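Local coordinates for protein PlaB phospholipase (Legionella pneumophila, PDB 6ZTI) that probably hydrolyses phospholipids as an alpha/beta-hydrolase virulence enzyme, and binds NAD(H), which mediates tetramer formation and so controls its activity, at residues Asp357-Tyr368 / Met409-Tyr420; Leu195-Phe204 / Ser267-Arg275. All blocks are in the same frame, centred on the assembly; numbering follows the deposited sequence. Where two conformers were deposited one is given.

Interaction 1 of 2, residues Asp357-Tyr368 / Met409-Tyr420; sequences DYDLYLTAGPQY and MQGNLGFRVKAY. With SND (thionicotinamide-adenine-dinucleotide), chain O.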
loop_
_atom_site.group_PDB
_atom_site.type_symbol
_atom_site.label_atom_id
_atom_site.label_comp_id
_atom_site.label_asym_id
_atom_site.label_seq_id
_atom_site.Cartn_x
_atom_site.Cartn_y
_atom_site.Cartn_z
ATOM N N ASP B 357 -12.220 -11.680 4.602
ATOM C CA ASP B 357 -13.098 -10.931 5.508
ATOM C C ASP B 357 -13.938 -11.919 6.315
ATOM O O ASP B 357 -14.970 -12.400 5.833
ATOM C CB ASP B 357 -13.997 -9.981 4.736
ATOM C CG ASP B 357 -13.222 -9.040 3.832
ATOM O OD1 ASP B 357 -12.285 -8.368 4.322
ATOM O OD2 ASP B 357 -13.554 -8.976 2.626
ATOM N N TYR B 358 -13.519 -12.205 7.545
ATOM C CA TYR B 358 -14.173 -13.235 8.347
ATOM C C TYR B 358 -13.796 -13.059 9.812
ATOM O O TYR B 358 -12.740 -12.504 10.143
ATOM C CB TYR B 358 -13.774 -14.641 7.880
ATOM C CG TYR B 358 -12.298 -14.842 8.011
ATOM C CD1 TYR B 358 -11.446 -14.499 6.978
ATOM C CD2 TYR B 358 -11.741 -15.323 9.190
ATOM C CE1 TYR B 358 -10.076 -14.647 7.102
ATOM C CE2 TYR B 358 -10.375 -15.472 9.324
ATOM C CZ TYR B 358 -9.551 -15.133 8.277
ATOM O OH TYR B 358 -8.198 -15.281 8.401
ATOM N N ASP B 359 -14.677 -13.556 10.680
ATOM C CA ASP B 359 -14.415 -13.732 12.105
ATOM C C ASP B 359 -14.384 -15.225 12.413
ATOM O O ASP B 359 -15.318 -15.952 12.049
ATOM C CB ASP B 359 -15.496 -13.069 12.964
ATOM C CG ASP B 359 -15.493 -11.554 12.866
ATOM O OD1 ASP B 359 -14.401 -10.945 12.848
ATOM O OD2 ASP B 359 -16.598 -10.975 12.829
ATOM N N LEU B 360 -13.334 -15.672 13.100
ATOM C CA LEU B 360 -13.143 -17.073 13.439
ATOM C C LEU B 360 -13.130 -17.246 14.949
ATOM O O LEU B 360 -12.326 -16.619 15.651
ATOM C CB LEU B 360 -11.845 -17.606 12.837
ATOM C CG LEU B 360 -11.667 -19.118 12.893
ATOM C CD1 LEU B 360 -10.831 -19.567 11.728
ATOM C CD2 LEU B 360 -11.024 -19.540 14.229
ATOM N N TYR B 361 -13.974 -18.147 15.436
ATOM C CA TYR B 361 -14.177 -18.357 16.860
ATOM C C TYR B 361 -13.859 -19.789 17.230
ATOM O O TYR B 361 -14.311 -20.721 16.560
ATOM C CB TYR B 361 -15.616 -18.079 17.272
ATOM C CG TYR B 361 -16.087 -16.689 17.008
ATOM C CD1 TYR B 361 -16.698 -16.366 15.811
ATOM C CD2 TYR B 361 -15.952 -15.700 17.965
ATOM C CE1 TYR B 361 -17.144 -15.096 15.572
ATOM C CE2 TYR B 361 -16.396 -14.426 17.731
ATOM C CZ TYR B 361 -16.994 -14.134 16.535
ATOM O OH TYR B 361 -17.430 -12.864 16.290
ATOM N N LEU B 362 -13.091 -19.952 18.293
ATOM C CA LEU B 362 -13.118 -21.172 19.075
ATOM C C LEU B 362 -14.368 -21.178 19.951
ATOM O O LEU B 362 -14.820 -20.133 20.422
ATOM C CB LEU B 362 -11.872 -21.263 19.956
ATOM C CG LEU B 362 -10.502 -21.563 19.332
ATOM C CD1 LEU B 362 -10.259 -23.051 19.207
ATOM C CD2 LEU B 362 -10.347 -20.911 17.991
ATOM N N THR B 363 -14.931 -22.363 20.173
ATOM C CA THR B 363 -16.104 -22.496 21.020
ATOM C C THR B 363 -15.911 -23.670 21.970
ATOM O O THR B 363 -15.179 -24.615 21.669
ATOM C CB THR B 363 -17.361 -22.711 20.208
ATOM O OG1 THR B 363 -17.222 -23.910 19.441
ATOM C CG2 THR B 363 -17.617 -21.527 19.269
ATOM N N ALA B 364 -16.600 -23.617 23.103
ATOM C CA ALA B 364 -16.442 -24.636 24.130
ATOM C C ALA B 364 -17.674 -24.637 25.020
ATOM O O ALA B 364 -18.578 -23.813 24.871
ATOM C CB ALA B 364 -15.172 -24.396 24.945
ATOM N N GLY B 365 -17.695 -25.567 25.964
ATOM C CA GLY B 365 -18.802 -25.684 26.874
ATOM C C GLY B 365 -19.940 -26.464 26.249
ATOM O O GLY B 365 -19.914 -26.802 25.062
ATOM N N PRO B 366 -20.973 -26.754 27.043
ATOM C CA PRO B 366 -22.105 -27.534 26.524
ATOM C C PRO B 366 -22.828 -26.865 25.385
ATOM O O PRO B 366 -23.500 -27.550 24.608
ATOM C CB PRO B 366 -23.024 -27.668 27.742
ATOM C CG PRO B 366 -22.186 -27.315 28.924
ATOM C CD PRO B 366 -21.195 -26.325 28.434
ATOM N N GLN B 367 -22.744 -25.547 25.274
ATOM C CA GLN B 367 -23.461 -24.816 24.245
ATOM C C GLN B 367 -22.541 -24.330 23.132
ATOM O O GLN B 367 -22.976 -23.540 22.297
ATOM C CB GLN B 367 -24.204 -23.636 24.876
ATOM C CG GLN B 367 -24.954 -23.982 26.172
ATOM C CD GLN B 367 -25.942 -25.117 25.996
ATOM O OE1 GLN B 367 -26.415 -25.379 24.890
ATOM N NE2 GLN B 367 -26.256 -25.802 27.090
ATOM N N TYR B 368 -21.294 -24.801 23.086
ATOM C CA TYR B 368 -20.308 -24.312 22.132
ATOM C C TYR B 368 -20.356 -22.784 22.040
ATOM O O TYR B 368 -20.624 -22.192 20.992
ATOM C CB TYR B 368 -20.520 -24.959 20.764
ATOM C CG TYR B 368 -20.159 -26.431 20.730
ATOM C CD1 TYR B 368 -18.867 -26.837 20.408
ATOM C CD2 TYR B 368 -21.096 -27.410 21.025
ATOM C CE1 TYR B 368 -18.520 -28.170 20.379
ATOM C CE2 TYR B 368 -20.755 -28.759 20.998
ATOM C CZ TYR B 368 -19.463 -29.125 20.671
ATOM O OH TYR B 368 -19.119 -30.456 20.638
ATOM N N MET B 409 -17.939 -28.974 31.367
ATOM C CA MET B 409 -17.571 -28.551 30.024
ATOM C C MET B 409 -17.720 -29.661 28.987
ATOM O O MET B 409 -17.663 -29.376 27.783
ATOM C CB MET B 409 -16.149 -28.004 30.061
ATOM C CG MET B 409 -16.047 -26.708 30.867
ATOM S SD MET B 409 -16.540 -25.290 29.870
ATOM C CE MET B 409 -15.100 -25.160 28.789
ATOM N N GLN B 410 -17.932 -30.902 29.428
ATOM C CA GLN B 410 -18.313 -32.052 28.615
ATOM C C GLN B 410 -17.268 -32.430 27.577
ATOM O O GLN B 410 -17.518 -33.309 26.744
ATOM C CB GLN B 410 -19.659 -31.826 27.921
ATOM C CG GLN B 410 -20.793 -31.441 28.869
ATOM C CD GLN B 410 -22.156 -31.470 28.187
ATOM O OE1 GLN B 410 -22.286 -31.912 27.044
ATOM N NE2 GLN B 410 -23.177 -30.999 28.889
ATOM N N GLY B 411 -16.101 -31.812 27.603
ATOM C CA GLY B 411 -15.094 -32.107 26.610
ATOM C C GLY B 411 -15.281 -31.391 25.295
ATOM O O GLY B 411 -14.530 -31.664 24.356
ATOM N N ASN B 412 -16.237 -30.467 25.201
ATOM C CA ASN B 412 -16.585 -29.864 23.921
ATOM C C ASN B 412 -15.543 -28.854 23.468
ATOM O O ASN B 412 -15.041 -28.047 24.258
ATOM C CB ASN B 412 -17.948 -29.180 23.991
ATOM C CG ASN B 412 -19.098 -30.172 24.108
ATOM O OD1 ASN B 412 -18.907 -31.385 23.999
ATOM N ND2 ASN B 412 -20.308 -29.651 24.315
ATOM N N LEU B 413 -15.232 -28.899 22.174
ATOM C CA LEU B 413 -14.437 -27.876 21.519
ATOM C C LEU B 413 -14.905 -27.778 20.079
ATOM O O LEU B 413 -15.094 -28.800 19.418
ATOM C CB LEU B 413 -12.941 -28.196 21.545
ATOM C CG LEU B 413 -12.045 -27.207 20.801
ATOM C CD1 LEU B 413 -12.092 -25.849 21.454
ATOM C CD2 LEU B 413 -10.603 -27.738 20.781
ATOM N N GLY B 414 -15.042 -26.550 19.585
ATOM C CA GLY B 414 -15.513 -26.347 18.235
ATOM C C GLY B 414 -14.975 -25.082 17.600
ATOM O O GLY B 414 -14.232 -24.309 18.214
ATOM N N PHE B 415 -15.333 -24.908 16.327
ATOM C CA PHE B 415 -15.042 -23.710 15.557
ATOM C C PHE B 415 -16.339 -23.094 15.057
ATOM O O PHE B 415 -17.286 -23.803 14.711
ATOM C CB PHE B 415 -14.185 -23.993 14.318
ATOM C CG PHE B 415 -12.899 -24.671 14.602
ATOM C CD1 PHE B 415 -12.072 -24.222 15.601
ATOM C CD2 PHE B 415 -12.498 -25.745 13.834
ATOM C CE1 PHE B 415 -10.875 -24.837 15.847
ATOM C CE2 PHE B 415 -11.293 -26.371 14.084
ATOM C CZ PHE B 415 -10.488 -25.918 15.093
ATOM N N ARG B 416 -16.357 -21.771 14.971
ATOM C CA ARG B 416 -17.397 -21.057 14.254
ATOM C C ARG B 416 -16.716 -20.029 13.361
ATOM O O ARG B 416 -15.836 -19.284 13.816
ATOM C CB ARG B 416 -18.390 -20.397 15.212
ATOM C CG ARG B 416 -19.308 -19.421 14.533
ATOM C CD ARG B 416 -20.429 -18.903 15.460
ATOM N NE ARG B 416 -21.618 -19.763 15.427
ATOM C CZ ARG B 416 -22.866 -19.361 15.679
ATOM N NH1 ARG B 416 -23.120 -18.091 15.986
ATOM N NH2 ARG B 416 -23.873 -20.230 15.605
ATOM N N VAL B 417 -17.094 -20.019 12.088
ATOM C CA VAL B 417 -16.529 -19.117 11.096
ATOM C C VAL B 417 -17.670 -18.293 10.529
ATOM O O VAL B 417 -18.642 -18.846 9.998
ATOM C CB VAL B 417 -15.805 -19.859 9.967
ATOM C CG1 VAL B 417 -15.323 -18.856 8.932
ATOM C CG2 VAL B 417 -14.658 -20.652 10.511
ATOM N N LYS B 418 -17.549 -16.982 10.650
ATOM C CA LYS B 418 -18.483 -16.025 10.072
ATOM C C LYS B 418 -17.727 -15.270 8.984
ATOM O O LYS B 418 -16.844 -14.465 9.290
ATOM C CB LYS B 418 -19.004 -15.086 11.158
ATOM C CG LYS B 418 -20.093 -14.109 10.733
ATOM C CD LYS B 418 -20.448 -13.192 11.899
ATOM C CE LYS B 418 -21.421 -12.098 11.491
ATOM N NZ LYS B 418 -21.228 -10.835 12.265
ATOM N N ALA B 419 -18.054 -15.539 7.722
ATOM C CA ALA B 419 -17.431 -14.839 6.608
ATOM C C ALA B 419 -18.376 -13.742 6.139
ATOM O O ALA B 419 -19.589 -13.810 6.359
ATOM C CB ALA B 419 -17.094 -15.794 5.469
ATOM N N TYR B 420 -17.808 -12.706 5.527
ATOM C CA TYR B 420 -18.590 -11.564 5.079
ATOM C C TYR B 420 -18.429 -11.387 3.578
ATOM O O TYR B 420 -17.376 -11.721 3.026
ATOM C CB TYR B 420 -18.170 -10.267 5.791
ATOM C CG TYR B 420 -18.274 -10.377 7.286
ATOM C CD1 TYR B 420 -19.440 -10.037 7.949
ATOM C CD2 TYR B 420 -17.212 -10.863 8.035
ATOM C CE1 TYR B 420 -19.536 -10.169 9.313
ATOM C CE2 TYR B 420 -17.303 -10.996 9.384
ATOM C CZ TYR B 420 -18.457 -10.650 10.024
ATOM O OH TYR B 420 -18.521 -10.799 11.383
HETATM P PA SND O . -3.681 -8.835 15.530
HETATM O O1A SND O . -2.216 -8.904 15.325
HETATM O O2A SND O . -4.192 -9.497 16.799
HETATM O O5B SND O . -4.521 -9.480 14.300
HETATM C C5B SND O . -4.032 -9.263 12.962
HETATM C C4B SND O . -5.144 -9.490 11.968
HETATM O O4B SND O . -5.670 -10.828 12.122
HETATM C C3B SND O . -6.341 -8.548 12.095
HETATM O O3B SND O . -6.840 -8.201 10.807
HETATM C C2B SND O . -7.338 -9.389 12.885
HETATM O O2B SND O . -8.690 -9.015 12.667
HETATM C C1B SND O . -7.071 -10.761 12.286
HETATM N N9A SND O . -7.487 -11.861 13.144
HETATM C C8A SND O . -6.899 -12.252 14.317
HETATM N N7A SND O . -7.566 -13.176 14.967
HETATM C C5A SND O . -8.668 -13.411 14.161
HETATM C C6A SND O . -9.795 -14.237 14.318
HETATM N N6A SND O . -9.957 -15.078 15.347
HETATM N N1A SND O . -10.747 -14.185 13.366
HETATM C C2A SND O . -10.557 -13.391 12.308
HETATM N N3A SND O . -9.529 -12.582 12.041
HETATM C C4A SND O . -8.624 -12.623 13.024
HETATM O O3 SND O . -4.160 -7.322 15.568
HETATM P PN SND O . -5.544 -6.520 15.573
HETATM O O1N SND O . -6.602 -7.377 16.153
HETATM O O2N SND O . -5.741 -5.958 14.219
HETATM O O5D SND O . -5.115 -5.376 16.615
HETATM C C5D SND O . -4.481 -4.158 16.158
HETATM C C4D SND O . -3.459 -3.660 17.166
HETATM O O4D SND O . -4.047 -3.609 18.490
HETATM C C3D SND O . -2.196 -4.507 17.328
HETATM O O3D SND O . -1.101 -3.675 17.723
HETATM C C2D SND O . -2.602 -5.460 18.453
HETATM O O2D SND O . -1.482 -6.012 19.132
HETATM C C1D SND O . -3.368 -4.493 19.347
HETATM N N1N SND O . -4.401 -5.253 20.171
HETATM C C2N SND O . -5.585 -5.514 19.591
HETATM C C3N SND O . -6.582 -6.143 20.305
HETATM C C7N SND O . -7.929 -6.337 19.706
HETATM S S7N SND O . -9.302 -5.911 20.539
HETATM N N7N SND O . -7.974 -6.796 18.471
HETATM C C4N SND O . -6.329 -6.503 21.625
HETATM C C5N SND O . -5.097 -6.239 22.192
HETATM C C6N SND O . -4.131 -5.610 21.443
HETATM O O HOH W 1 -18.823 -24.444 17.366
HETATM O O HOH W 2 -15.968 -27.517 26.841
HETATM O O HOH W 3 -23.352 -30.846 24.921
#

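Interaction 2 of 2, residues Leu195-Phe204 / Ser267-Arg275; sequences LTGQKIDRQF and SGKNIGIIR. With SND (thionicotinamide-adenine-dinucleotide), chain I.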
loop_
_atom_site.group_PDB
_atom_site.type_symbol
_atom_site.label_atom_id
_atom_site.label_comp_id
_atom_site.label_asym_id
_atom_site.label_seq_id
_atom_site.Cartn_x
_atom_site.Cartn_y
_atom_site.Cartn_z
ATOM N N LEU B 195 14.486 -33.466 16.212
ATOM C CA LEU B 195 14.915 -33.178 17.568
ATOM C C LEU B 195 14.845 -31.680 17.787
ATOM O O LEU B 195 15.213 -30.902 16.909
ATOM C CB LEU B 195 16.334 -33.691 17.812
ATOM C CG LEU B 195 16.585 -35.185 17.577
ATOM C CD1 LEU B 195 18.077 -35.509 17.690
ATOM C CD2 LEU B 195 15.824 -36.033 18.554
ATOM N N THR B 196 14.345 -31.263 18.943
ATOM C CA THR B 196 14.371 -29.841 19.245
ATOM C C THR B 196 14.415 -29.654 20.754
ATOM O O THR B 196 14.355 -30.614 21.527
ATOM C CB THR B 196 13.171 -29.124 18.627
ATOM O OG1 THR B 196 13.391 -27.708 18.657
ATOM C CG2 THR B 196 11.954 -29.468 19.389
ATOM N N GLY B 197 14.557 -28.393 21.161
ATOM C CA GLY B 197 14.547 -28.038 22.558
ATOM C C GLY B 197 13.523 -26.940 22.776
ATOM O O GLY B 197 12.966 -26.390 21.823
ATOM N N GLN B 198 13.295 -26.623 24.048
ATOM C CA GLN B 198 12.330 -25.592 24.418
ATOM C C GLN B 198 12.864 -24.685 25.519
ATOM O O GLN B 198 12.089 -24.145 26.319
ATOM C CB GLN B 198 11.013 -26.210 24.864
ATOM C CG GLN B 198 11.139 -27.227 25.950
ATOM C CD GLN B 198 9.790 -27.573 26.489
ATOM O OE1 GLN B 198 8.859 -27.833 25.725
ATOM N NE2 GLN B 198 9.651 -27.533 27.800
ATOM N N LYS B 199 14.171 -24.484 25.547
ATOM C CA LYS B 199 14.831 -23.602 26.499
ATOM C C LYS B 199 15.104 -22.256 25.832
ATOM O O LYS B 199 15.595 -22.214 24.701
ATOM C CB LYS B 199 16.152 -24.228 26.962
ATOM C CG LYS B 199 16.643 -23.768 28.314
ATOM C CD LYS B 199 15.817 -24.398 29.428
ATOM C CE LYS B 199 16.433 -24.121 30.789
ATOM N NZ LYS B 199 15.456 -24.345 31.893
ATOM N N ILE B 200 14.782 -21.160 26.516
ATOM C CA ILE B 200 15.158 -19.831 26.042
ATOM C C ILE B 200 16.555 -19.539 26.554
ATOM O O ILE B 200 16.845 -19.747 27.738
ATOM C CB ILE B 200 14.176 -18.749 26.521
ATOM C CG1 ILE B 200 12.747 -19.053 26.071
ATOM C CG2 ILE B 200 14.633 -17.372 26.021
ATOM C CD1 ILE B 200 12.582 -19.254 24.571
ATOM N N ASP B 201 17.432 -19.075 25.671
ATOM C CA ASP B 201 18.693 -18.515 26.146
ATOM C C ASP B 201 18.378 -17.075 26.537
ATOM O O ASP B 201 18.273 -16.187 25.685
ATOM C CB ASP B 201 19.808 -18.602 25.114
ATOM C CG ASP B 201 21.164 -18.183 25.700
ATOM O OD1 ASP B 201 21.163 -17.453 26.710
ATOM O OD2 ASP B 201 22.228 -18.581 25.181
ATOM N N ARG B 202 18.213 -16.849 27.839
ATOM C CA ARG B 202 17.640 -15.598 28.322
ATOM C C ARG B 202 18.595 -14.426 28.179
ATOM O O ARG B 202 18.163 -13.279 28.347
ATOM C CB ARG B 202 17.188 -15.782 29.774
ATOM C CG ARG B 202 16.123 -16.879 29.888
ATOM C CD ARG B 202 15.173 -16.690 31.049
ATOM N NE ARG B 202 14.130 -17.696 31.000
ATOM C CZ ARG B 202 13.016 -17.581 30.288
ATOM N NH1 ARG B 202 12.780 -16.490 29.566
ATOM N NH2 ARG B 202 12.134 -18.564 30.297
ATOM N N GLN B 203 19.868 -14.687 27.867
ATOM C CA GLN B 203 20.797 -13.616 27.529
ATOM C C GLN B 203 20.453 -12.951 26.207
ATOM O O GLN B 203 20.934 -11.847 25.940
ATOM C CB GLN B 203 22.230 -14.149 27.439
ATOM C CG GLN B 203 22.784 -14.704 28.721
ATOM C CD GLN B 203 24.286 -14.936 28.642
ATOM O OE1 GLN B 203 24.896 -14.786 27.579
ATOM N NE2 GLN B 203 24.890 -15.294 29.770
ATOM N N PHE B 204 19.649 -13.598 25.371
ATOM C CA PHE B 204 19.371 -13.117 24.026
ATOM C C PHE B 204 17.888 -12.819 23.848
ATOM O O PHE B 204 17.316 -13.024 22.778
ATOM C CB PHE B 204 19.845 -14.127 22.982
ATOM C CG PHE B 204 21.319 -14.441 23.058
ATOM C CD1 PHE B 204 22.212 -13.554 23.645
ATOM C CD2 PHE B 204 21.811 -15.628 22.537
ATOM C CE1 PHE B 204 23.571 -13.848 23.718
ATOM C CE2 PHE B 204 23.167 -15.926 22.603
ATOM C CZ PHE B 204 24.046 -15.033 23.195
ATOM N N SER B 267 20.057 -21.402 19.290
ATOM C CA SER B 267 21.335 -20.914 18.815
ATOM C C SER B 267 22.227 -20.585 19.998
ATOM O O SER B 267 21.811 -20.639 21.160
ATOM C CB SER B 267 21.139 -19.671 17.938
ATOM O OG SER B 267 20.358 -19.985 16.808
ATOM N N GLY B 268 23.468 -20.244 19.687
ATOM C CA GLY B 268 24.389 -19.729 20.679
ATOM C C GLY B 268 25.304 -20.800 21.236
ATOM O O GLY B 268 24.949 -21.983 21.328
ATOM N N LYS B 269 26.512 -20.381 21.625
ATOM C CA LYS B 269 27.479 -21.333 22.166
ATOM C C LYS B 269 27.102 -21.816 23.568
ATOM O O LYS B 269 27.537 -22.897 23.972
ATOM C CB LYS B 269 28.885 -20.714 22.166
ATOM C CG LYS B 269 29.465 -20.538 20.758
ATOM C CD LYS B 269 30.973 -20.406 20.763
ATOM C CE LYS B 269 31.422 -18.979 21.019
ATOM N NZ LYS B 269 32.909 -18.849 20.895
ATOM N N ASN B 270 26.271 -21.069 24.300
ATOM C CA ASN B 270 25.871 -21.495 25.641
ATOM C C ASN B 270 25.050 -22.779 25.585
ATOM O O ASN B 270 25.443 -23.813 26.143
ATOM C CB ASN B 270 25.058 -20.397 26.342
ATOM C CG ASN B 270 25.852 -19.128 26.589
ATOM O OD1 ASN B 270 27.017 -19.171 26.985
ATOM N ND2 ASN B 270 25.210 -17.977 26.366
ATOM N N ILE B 271 23.892 -22.734 24.924
ATOM C CA ILE B 271 22.990 -23.882 24.937
ATOM C C ILE B 271 22.290 -24.091 23.599
ATOM O O ILE B 271 21.232 -24.723 23.534
ATOM C CB ILE B 271 21.952 -23.727 26.063
ATOM C CG1 ILE B 271 21.182 -22.416 25.899
ATOM C CG2 ILE B 271 22.622 -23.753 27.421
ATOM C CD1 ILE B 271 19.840 -22.434 26.598
ATOM N N GLY B 272 22.873 -23.572 22.523
ATOM C CA GLY B 272 22.312 -23.812 21.205
ATOM C C GLY B 272 22.283 -25.294 20.869
ATOM O O GLY B 272 23.243 -26.025 21.118
ATOM N N ILE B 273 21.176 -25.728 20.250
ATOM C CA ILE B 273 20.947 -27.161 20.058
ATOM C C ILE B 273 22.108 -27.837 19.326
ATOM O O ILE B 273 22.421 -28.998 19.611
ATOM C CB ILE B 273 19.610 -27.402 19.340
ATOM C CG1 ILE B 273 19.333 -28.904 19.206
ATOM C CG2 ILE B 273 19.600 -26.744 17.974
ATOM C CD1 ILE B 273 17.859 -29.247 18.962
ATOM N N ILE B 274 22.774 -27.144 18.388
ATOM C CA ILE B 274 23.968 -27.719 17.760
ATOM C C ILE B 274 25.185 -26.825 18.001
ATOM O O ILE B 274 26.312 -27.317 18.125
ATOM C CB ILE B 274 23.753 -27.996 16.251
ATOM C CG1 ILE B 274 25.006 -28.654 15.641
ATOM C CG2 ILE B 274 23.383 -26.735 15.503
ATOM C CD1 ILE B 274 24.856 -29.135 14.187
ATOM N N ARG B 275 24.970 -25.510 18.110
ATOM C CA ARG B 275 26.092 -24.587 18.251
ATOM C C ARG B 275 26.903 -24.844 19.518
ATOM O O ARG B 275 28.115 -24.600 19.533
ATOM C CB ARG B 275 25.583 -23.144 18.250
ATOM C CG ARG B 275 26.697 -22.097 18.269
ATOM C CD ARG B 275 27.448 -22.049 16.943
ATOM N NE ARG B 275 28.446 -20.983 16.894
ATOM C CZ ARG B 275 29.704 -21.116 17.300
ATOM N NH1 ARG B 275 30.130 -22.270 17.803
ATOM N NH2 ARG B 275 30.537 -20.086 17.204
HETATM P PA SND I . 7.147 -9.404 28.354
HETATM O O1A SND I . 8.637 -9.543 28.220
HETATM O O2A SND I . 6.333 -10.588 27.878
HETATM O O5B SND I . 6.632 -8.075 27.578
HETATM C C5B SND I . 5.241 -7.779 27.336
HETATM C C4B SND I . 5.250 -6.796 26.190
HETATM O O4B SND I . 6.094 -5.673 26.542
HETATM C C3B SND I . 5.823 -7.331 24.881
HETATM O O3B SND I . 5.261 -6.672 23.756
HETATM C C2B SND I . 7.305 -6.994 25.012
HETATM O O2B SND I . 7.942 -6.901 23.745
HETATM C C1B SND I . 7.223 -5.625 25.693
HETATM N N9A SND I . 8.388 -5.262 26.498
HETATM C C8A SND I . 9.131 -6.084 27.306
HETATM N N7A SND I . 10.137 -5.486 27.894
HETATM C C5A SND I . 10.053 -4.178 27.444
HETATM C C6A SND I . 10.844 -3.039 27.680
HETATM N N6A SND I . 11.928 -3.036 28.459
HETATM N N1A SND I . 10.486 -1.886 27.071
HETATM C C2A SND I . 9.415 -1.887 26.274
HETATM N N3A SND I . 8.606 -2.902 25.961
HETATM C C4A SND I . 8.978 -4.025 26.584
HETATM O O3 SND I . 6.693 -9.015 29.826
HETATM P PN SND I . 7.123 -9.329 31.333
HETATM O O1N SND I . 7.473 -10.761 31.432
HETATM O O2N SND I . 6.091 -8.777 32.236
HETATM O O5D SND I . 8.450 -8.450 31.399
HETATM C C5D SND I . 9.018 -7.983 32.631
HETATM C C4D SND I . 10.487 -7.766 32.373
HETATM O O4D SND I . 11.137 -9.040 32.154
HETATM C C3D SND I . 10.810 -6.903 31.151
HETATM O O3D SND I . 11.839 -5.994 31.511
HETATM C C2D SND I . 11.235 -7.936 30.104
HETATM O O2D SND I . 12.148 -7.447 29.128
HETATM C C1D SND I . 11.910 -8.967 30.990
HETATM N N1N SND I . 11.872 -10.301 30.324
HETATM C C2N SND I . 13.060 -10.894 30.119
HETATM C C3N SND I . 13.113 -12.163 29.581
HETATM C C7N SND I . 14.416 -12.824 29.306
HETATM S S7N SND I . 14.471 -14.394 28.761
HETATM N N7N SND I . 15.501 -12.104 29.503
HETATM C C4N SND I . 11.922 -12.802 29.268
HETATM C C5N SND I . 10.715 -12.159 29.470
HETATM C C6N SND I . 10.709 -10.896 30.000
HETATM O O HOH W 4 23.118 -20.364 23.683
#

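Interaction 1 of 2, residues Asp357-Tyr368 / Met409-Tyr420
Asp359 faces Lys418, Tyr361 faces Arg416 and Thr363 faces Gly414 in an antiparallel beta pair. Strands 358-364 and 412-419 run side by side in the mixed sheet, 4.4 Å apart at closest axis approach. Each of these three pairs is joined by two backbone hydrogen bonds.

The tight face carries Leu360, Leu362, Leu413, Phe415 and Val417. Leu362 lies alongside Phe415, pointing the same way, and its CD1 meets ring atom CE1 at the edge, 3.9 Å away. Leu360 and Val417 lean on Leu347 of strand 340-349, while Phe415 meets Phe345 edge-to-face.

The other face is looser and partly open to solvent. Arg416 turns its end away from the partner strand to a salt bridge with Asp435, and Val208 of the second subunit packs on Asp359 and Tyr361. Tyr420 OH donates to Asp359 OD2, though the modelled bond is too short for its length to be trusted.

Leu360 forms a non-hydrogen-bonded pair with Val417, so its N and O turn away from 412-419 and can meet the adenine of a bound thio-NAD. Its N donates to N1A at 3.0 Å, and its O accepts from N6A at 2.8 Å.

Beyond the strands, a type I turn, Gly365 to Tyr368, lies beside a type I' turn, Met409 to Asn412. A water bridges Gly365 N, Met409 O and Asn412 O. Asn412 has CG anti to the carbonyl carbon (chi1 -70°), which lays its amide over the Tyr368 ring, with planes 9° apart. Asn412 CB lies over the ring face, 4.0 Å from the centroid. Tyr368 OH bonds to Ser438 O, and His437 stacks with the ring. Gly365 O is gripped from opposite faces of its plane, by Tyr368 N at 3.1 Å and by Asn412 ND2 at 3.0 Å.

Interaction 2 of 2, residues Leu195-Phe204 / Ser267-Arg275
Gly197 CA and Ile273 CA stand 6.9 Å apart, and Asp201 CA and Ile271 CA 7.0 Å apart, so side chains make the contact without backbone pairing. Ile273 points toward strand 191-197. Its CG1 is anti to the backbone N (chi1 -177°), and this sends Ile273 CD1 to Thr196 CA at 3.5 Å. The Ile271 and Lys199 side chains cross at about a right angle, with Ile271 CD1 3.9 Å from Lys199 CG.

The outer end is polar. Asp201 OD1 accepts from Gln203 N and makes an Asx turn. Its OD2 takes a water that also bridges Ser267 O and Ile271 N. The syn lone pair of Asp201 OD2 meets Asn270 ND2 at 3.3 Å, with OD2 in the amide plane. Asn270 was modelled in two conformers, so this long bond is less certain. Next in the chain, Arg202 O accepts from the thioamide N7N of thio-NAD at 3.1 Å. Arg202 also forms a salt bridge with Glu324.

Leu195 and Thr196 belong to strand 191-197 of the parallel sheet, between strands 123-129 and 257-261. Ile273 packs on His99 of strand 93-99, and its O accepts from Thr287 of helix 286-296.

How the interactions relate
Interaction 2 comes first along the chain, at the end of a strand of the parallel sheet in the alpha/beta-hydrolase part. Interaction 1 lies in the mixed sheet. Their centres are about 37 Å apart, they do not touch, and they share no strand. Interaction 1 is held by regular backbone bonds, with one apolar face buried. Interaction 2 buries about a third as much surface, grading from isoleucines at the inner end to polar, partly exposed groups. Each binds a different thio-NAD molecule through backbone atoms: segment 357-368 holds an adenine, 195-204 a thioamide. The second subunit packs on interaction 1, whereas no other protein chain touches interaction 2.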